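Local coordinates for protein shikimate 5-dehydrogenase AroE (5-dehydroshikimate reductase) (Mycobacterium tuberculosis, PDB 4P4L) that probably catalyses the NADPH-dependent reduction of 3-dehydroshikimate to shikimate, the fourth of seven steps on the way to chorismate, at residues 60-65 with 90-95; 128-133 with 155-160. All coordinates share one frame; numbering follows the deposited sequence.

Interaction 1: residues 60-65 with 90-95. With SKM ((3R,4S,5R)-3,4,5-trihydroxycyclohex-1-ene-1-carboxylic acid), chain D.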
loop_
_atom_site.group_PDB
_atom_site.type_symbol
_atom_site.label_atom_id
_atom_site.label_comp_id
_atom_site.label_asym_id
_atom_site.label_seq_id
_atom_site.Cartn_x
_atom_site.Cartn_y
_atom_site.Cartn_z
ATOM N N VAL A 60 -21.114 3.946 2.208
ATOM C CA VAL A 60 -20.948 3.045 1.064
ATOM C C VAL A 60 -19.716 2.179 1.244
ATOM O O VAL A 60 -19.604 1.081 0.684
ATOM C CB VAL A 60 -20.853 3.817 -0.260
ATOM C CG1 VAL A 60 -22.178 4.483 -0.575
ATOM C CG2 VAL A 60 -19.710 4.858 -0.219
ATOM N N GLY A 61 -18.776 2.680 2.030
ATOM C CA GLY A 61 -17.535 1.960 2.226
ATOM C C GLY A 61 -16.576 2.734 3.102
ATOM O O GLY A 61 -16.809 3.913 3.418
ATOM N N VAL A 62 -15.495 2.079 3.502
ATOM C CA VAL A 62 -14.472 2.775 4.240
ATOM C C VAL A 62 -13.082 2.258 3.864
ATOM O O VAL A 62 -12.919 1.071 3.541
ATOM C CB VAL A 62 -14.744 2.680 5.756
ATOM C CG1 VAL A 62 -14.454 1.268 6.272
ATOM C CG2 VAL A 62 -13.953 3.722 6.491
ATOM N N SER A 63 -12.107 3.172 3.842
ATOM C CA SER A 63 -10.701 2.813 3.746
ATOM C C SER A 63 -10.192 2.423 5.130
ATOM O O SER A 63 -10.667 2.950 6.157
ATOM C CB SER A 63 -9.883 3.985 3.207
ATOM O OG SER A 63 -10.442 4.480 1.996
ATOM N N VAL A 64 -9.262 1.470 5.183
ATOM C CA VAL A 64 -8.742 1.027 6.477
ATOM C C VAL A 64 -7.241 1.054 6.399
ATOM O O VAL A 64 -6.649 0.416 5.515
ATOM C CB VAL A 64 -9.190 -0.402 6.824
ATOM C CG1 VAL A 64 -8.576 -0.834 8.191
ATOM C CG2 VAL A 64 -10.689 -0.485 6.859
ATOM N N THR A 65 -6.609 1.798 7.293
ATOM C CA THR A 65 -5.166 1.805 7.306
ATOM C C THR A 65 -4.686 1.136 8.601
ATOM O O THR A 65 -5.503 0.528 9.310
ATOM C CB THR A 65 -4.585 3.221 7.091
ATOM O OG1 THR A 65 -3.157 3.137 6.939
ATOM C CG2 THR A 65 -4.921 4.143 8.258
ATOM N N ASN A 90 -7.460 -3.264 3.031
ATOM C CA ASN A 90 -7.470 -1.835 3.310
ATOM C C ASN A 90 -8.791 -1.206 2.860
ATOM O O ASN A 90 -8.953 0.018 2.906
ATOM C CB ASN A 90 -6.300 -1.164 2.604
ATOM C CG ASN A 90 -6.521 -1.073 1.106
ATOM O OD1 ASN A 90 -7.205 -1.926 0.526
ATOM N ND2 ASN A 90 -6.001 -0.011 0.484
ATOM N N THR A 91 -9.737 -2.048 2.448
ATOM C CA THR A 91 -10.974 -1.563 1.842
ATOM C C THR A 91 -12.179 -2.404 2.266
ATOM O O THR A 91 -12.183 -3.618 2.059
ATOM C CB THR A 91 -10.876 -1.611 0.296
ATOM O OG1 THR A 91 -9.663 -0.968 -0.127
ATOM C CG2 THR A 91 -12.086 -0.895 -0.348
ATOM N N LEU A 92 -13.182 -1.759 2.871
ATOM C CA LEU A 92 -14.474 -2.393 3.127
ATOM C C LEU A 92 -15.563 -1.703 2.288
ATOM O O LEU A 92 -15.658 -0.471 2.279
ATOM C CB LEU A 92 -14.822 -2.298 4.605
ATOM C CG LEU A 92 -13.850 -3.051 5.517
ATOM C CD1 LEU A 92 -14.107 -2.699 6.985
ATOM C CD2 LEU A 92 -14.032 -4.550 5.266
ATOM N N VAL A 93 -16.380 -2.493 1.594
ATOM C CA VAL A 93 -17.400 -1.963 0.685
ATOM C C VAL A 93 -18.729 -2.565 1.096
ATOM O O VAL A 93 -18.848 -3.791 1.197
ATOM C CB VAL A 93 -17.101 -2.352 -0.796
ATOM C CG1 VAL A 93 -18.192 -1.839 -1.756
ATOM C CG2 VAL A 93 -15.731 -1.830 -1.203
ATOM N N ARG A 94 -19.731 -1.722 1.345
ATOM C CA ARG A 94 -21.037 -2.244 1.731
ATOM C C ARG A 94 -21.667 -3.023 0.567
ATOM O O ARG A 94 -21.525 -2.627 -0.597
ATOM C CB ARG A 94 -21.970 -1.123 2.211
ATOM C CG ARG A 94 -23.177 -1.658 2.977
ATOM C CD ARG A 94 -24.233 -0.597 3.235
ATOM N NE ARG A 94 -23.898 0.275 4.358
ATOM C CZ ARG A 94 -24.041 -0.071 5.635
ATOM N NH1 ARG A 94 -24.487 -1.282 5.956
ATOM N NH2 ARG A 94 -23.725 0.788 6.594
ATOM N N THR A 95 -22.317 -4.145 0.887
ATOM C CA THR A 95 -23.013 -4.993 -0.091
ATOM C C THR A 95 -24.460 -5.165 0.394
ATOM O O THR A 95 -24.783 -4.693 1.486
ATOM C CB THR A 95 -22.334 -6.369 -0.198
ATOM O OG1 THR A 95 -22.453 -7.054 1.054
ATOM C CG2 THR A 95 -20.854 -6.217 -0.564
HETATM O O12 SKM D . -4.125 1.273 2.330
HETATM C C8 SKM D . -4.087 2.697 2.484
HETATM C C6 SKM D . -2.879 3.025 3.323
HETATM O O7 SKM D . -2.804 2.147 4.427
HETATM C C5 SKM D . -3.020 4.362 3.841
HETATM C C4 SKM D . -4.111 5.126 3.790
HETATM C C1 SKM D . -4.054 6.506 4.404
HETATM O O2 SKM D . -5.100 7.207 4.443
HETATM O O3 SKM D . -2.961 6.927 4.878
HETATM C C10 SKM D . -5.453 4.671 3.155
HETATM C C9 SKM D . -5.393 3.118 3.084
HETATM O O11 SKM D . -6.466 2.768 2.267
HETATM O O HOH W 1 -21.246 0.201 -1.159
#
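Val62 and Leu92 form the central hydrogen-bonded pair of two antiparallel strands, 61-64 and 91-95, in the mixed sheet of the substrate-binding domain. Val62 N donates a hydrogen bond to Leu92 O at 2.8 Å, and Leu92 N donates one to Val62 O at 2.9 Å, nearly straight at hydrogen (173°). Arg94 N donates to Val60 O, and at the other end Val64 N donates to Asn90 O at 2.7 Å. Val60 O has a second partner, a water that also lies within bonding distance of Arg94 O. Beside the Val62-Leu92 pair, Gly61 faces Val93 as a non-hydrogen-bonded pair with the CA atoms 4.2 Å apart. On the face shared by Val62, Leu92 and Val64, Leu92 CD1 touches both Val62 CG1 and Val64 CG2, and Ala72 of helix 69-75 covers Val64 and Leu92. On the other face, which also carries Val93, Ser63 OG is hydrogen-bonded to Gln247 and Tyr38, and Thr91 OG1 accepts from Gln247 NE2 while donating a hydrogen bond to Asn90 OD1, which also accepts from Thr104 N. These two bonds to OD1 hold the Asn90 amide with ND2 turned to the shikimate. With CG set between backbone N and carbonyl carbon (chi1 73°), the amide reaches the ligand past the strand end. There ND2 donates to shikimate O12 at 2.9 Å and only weakly to O11, while Thr65 OG1, anti to its own backbone N (chi1 -172°), is hydrogen-bonded to shikimate O7 at 2.7 Å.

Interaction 2: residues 128-133 with 155-160; sequences TAPAAV and ARLVDL
Ala129, Pro130 and Val133, on the first turns of helix 129-138, meet Leu157 and Leu160 of helix 151-163. The helices belong to the Rossmann-type nucleotide-binding domain, where they pack on its parallel sheet; their short segments run 24° from parallel with axes 9.9 Å apart. Ala129 comes first: its CB touches Leu157 CD1 at 3.7 Å. It also fits the last position of a GxGxxA pattern with Gly124 and Gly126, consistent with the strand-turn-helix that binds the dinucleotide in this family. Next, Pro130 brings its backbone as well as its ring. Its CA lies 3.8 Å from Leu157 CD2, whereas CB is met by Leu160 CD2 at 4.0 Å, so both leucines meet Pro130 from the side of helix 151-163. The same Leu160 methyl rests against Pro130 O at 3.7 Å. One turn further on, Val133 points at the other helix and divides its methyls: CG2, beside the backbone N, crosses to Leu157 CD2 at 3.7 Å, and CG1, anti to that N (chi1 171°), looks toward Leu160 CG at a looser 4.4 Å. Leu157 thus serves all three residues, CD1 on Ala129 and CD2 against both Pro130 and Val133. Its chi1 of -107° lies off a staggered setting and carries the two methyls over to the other helix. Toward the sheet, Val133 lies on Ile144 and Leu157 on Val146 of strand 143-147; beside them, Pro130 and Leu160 meet Val86 and Leu85 of helix 81-86. Across the two segments the side-chain contacts are all apolar, so the contact between these segments relies on burial of methyl groups and van der Waals packing, without directional polar bonds.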
loop_
_atom_site.group_PDB
_atom_site.type_symbol
_atom_site.label_atom_id
_atom_site.label_comp_id
_atom_site.label_asym_id
_atom_site.label_seq_id
_atom_site.Cartn_x
_atom_site.Cartn_y
_atom_site.Cartn_z
ATOM N N THR A 128 2.771 -3.408 4.235
ATOM C CA THR A 128 2.365 -3.549 2.848
ATOM C C THR A 128 3.317 -4.437 2.043
ATOM O O THR A 128 3.166 -4.547 0.829
ATOM C CB THR A 128 2.181 -2.193 2.167
ATOM O OG1 THR A 128 3.433 -1.506 2.122
ATOM C CG2 THR A 128 1.164 -1.358 2.945
ATOM N N ALA A 129 4.267 -5.092 2.718
ATOM C CA ALA A 129 5.164 -6.026 2.021
ATOM C C ALA A 129 4.463 -7.129 1.196
ATOM O O ALA A 129 4.853 -7.368 0.033
ATOM C CB ALA A 129 6.201 -6.632 2.981
ATOM N N PRO A 130 3.445 -7.817 1.781
ATOM C CA PRO A 130 2.747 -8.809 0.946
ATOM C C PRO A 130 2.116 -8.178 -0.309
ATOM O O PRO A 130 2.222 -8.756 -1.392
ATOM C CB PRO A 130 1.645 -9.336 1.867
ATOM C CG PRO A 130 2.181 -9.131 3.274
ATOM C CD PRO A 130 2.972 -7.838 3.182
ATOM N N ALA A 131 1.484 -7.016 -0.173
ATOM C CA ALA A 131 0.963 -6.308 -1.354
ATOM C C ALA A 131 2.080 -5.988 -2.343
ATOM O O ALA A 131 1.880 -6.050 -3.566
ATOM C CB ALA A 131 0.224 -5.028 -0.953
ATOM N N ALA A 132 3.249 -5.624 -1.824
ATOM C CA ALA A 132 4.357 -5.268 -2.708
ATOM C C ALA A 132 4.784 -6.475 -3.534
ATOM O O ALA A 132 5.064 -6.347 -4.727
ATOM C CB ALA A 132 5.533 -4.695 -1.916
ATOM N N VAL A 133 4.839 -7.646 -2.903
ATOM C CA VAL A 133 5.179 -8.888 -3.616
ATOM C C VAL A 133 4.177 -9.197 -4.727
ATOM O O VAL A 133 4.568 -9.526 -5.860
ATOM C CB VAL A 133 5.257 -10.091 -2.663
ATOM C CG1 VAL A 133 5.382 -11.415 -3.455
ATOM C CG2 VAL A 133 6.430 -9.934 -1.724
ATOM N N ALA A 155 9.652 -15.707 5.975
ATOM C CA ALA A 155 9.384 -17.045 5.456
ATOM C C ALA A 155 8.006 -17.101 4.796
ATOM O O ALA A 155 7.847 -17.645 3.702
ATOM C CB ALA A 155 9.488 -18.077 6.559
ATOM N N ARG A 156 7.006 -16.535 5.467
ATOM C CA ARG A 156 5.657 -16.488 4.911
ATOM C C ARG A 156 5.620 -15.634 3.647
ATOM O O ARG A 156 4.848 -15.895 2.720
ATOM C CB ARG A 156 4.672 -15.963 5.958
ATOM C CG ARG A 156 4.674 -16.793 7.241
ATOM C CD ARG A 156 3.583 -16.359 8.208
ATOM N NE ARG A 156 2.243 -16.496 7.640
ATOM C CZ ARG A 156 1.372 -15.496 7.517
ATOM N NH1 ARG A 156 1.695 -14.274 7.930
ATOM N NH2 ARG A 156 0.173 -15.713 6.983
ATOM N N LEU A 157 6.474 -14.618 3.609
ATOM C CA LEU A 157 6.555 -13.758 2.439
ATOM C C LEU A 157 7.061 -14.528 1.227
ATOM O O LEU A 157 6.438 -14.485 0.162
ATOM C CB LEU A 157 7.441 -12.543 2.707
ATOM C CG LEU A 157 6.674 -11.237 2.855
ATOM C CD1 LEU A 157 7.633 -10.060 2.877
ATOM C CD2 LEU A 157 5.639 -11.091 1.734
ATOM N N VAL A 158 8.183 -15.232 1.385
ATOM C CA VAL A 158 8.745 -15.986 0.267
ATOM C C VAL A 158 7.737 -17.018 -0.230
ATOM O O VAL A 158 7.609 -17.250 -1.436
ATOM C CB VAL A 158 10.135 -16.623 0.587
ATOM C CG1 VAL A 158 10.197 -17.125 1.999
ATOM C CG2 VAL A 158 10.445 -17.757 -0.363
ATOM N N ASP A 159 6.993 -17.604 0.702
ATOM C CA ASP A 159 5.957 -18.560 0.336
ATOM C C ASP A 159 4.909 -17.950 -0.598
ATOM O O ASP A 159 4.496 -18.585 -1.569
ATOM C CB ASP A 159 5.287 -19.118 1.587
ATOM C CG ASP A 159 4.251 -20.161 1.263
ATOM O OD1 ASP A 159 4.636 -21.329 1.043
ATOM O OD2 ASP A 159 3.053 -19.810 1.218
ATOM N N LEU A 160 4.494 -16.715 -0.307
ATOM C CA LEU A 160 3.495 -16.034 -1.123
ATOM C C LEU A 160 4.072 -15.750 -2.493
ATOM O O LEU A 160 3.415 -15.983 -3.511
ATOM C CB LEU A 160 3.062 -14.718 -0.475
ATOM C CG LEU A 160 2.303 -13.727 -1.367
ATOM C CD1 LEU A 160 0.965 -14.314 -1.807
ATOM C CD2 LEU A 160 2.095 -12.404 -0.649
#

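Overall arrangement
Interactions 1 and 2 lie in the two domains of the enzyme and follow one another along the chain, the strand pair of 60-65 with 90-95 closing before the helix pair of 128-133 with 155-160 opens. Their centres are 23 Å apart, and their nearest atoms approach to about 7 Å without touching. Shikimate sits at the Thr65/Asn90 end of interaction 1, with Lys69, Asp105, Gln243 and Gln247 among its further partners. Interaction 2 stands back from it: the Pro130 side chain is about 12 Å from the ligand. Interaction 1 thus contributes directly to the substrate pocket, whereas interaction 2 packs two helices of the probable dinucleotide-binding domain, one of them beginning at the GxGxxA-like turn.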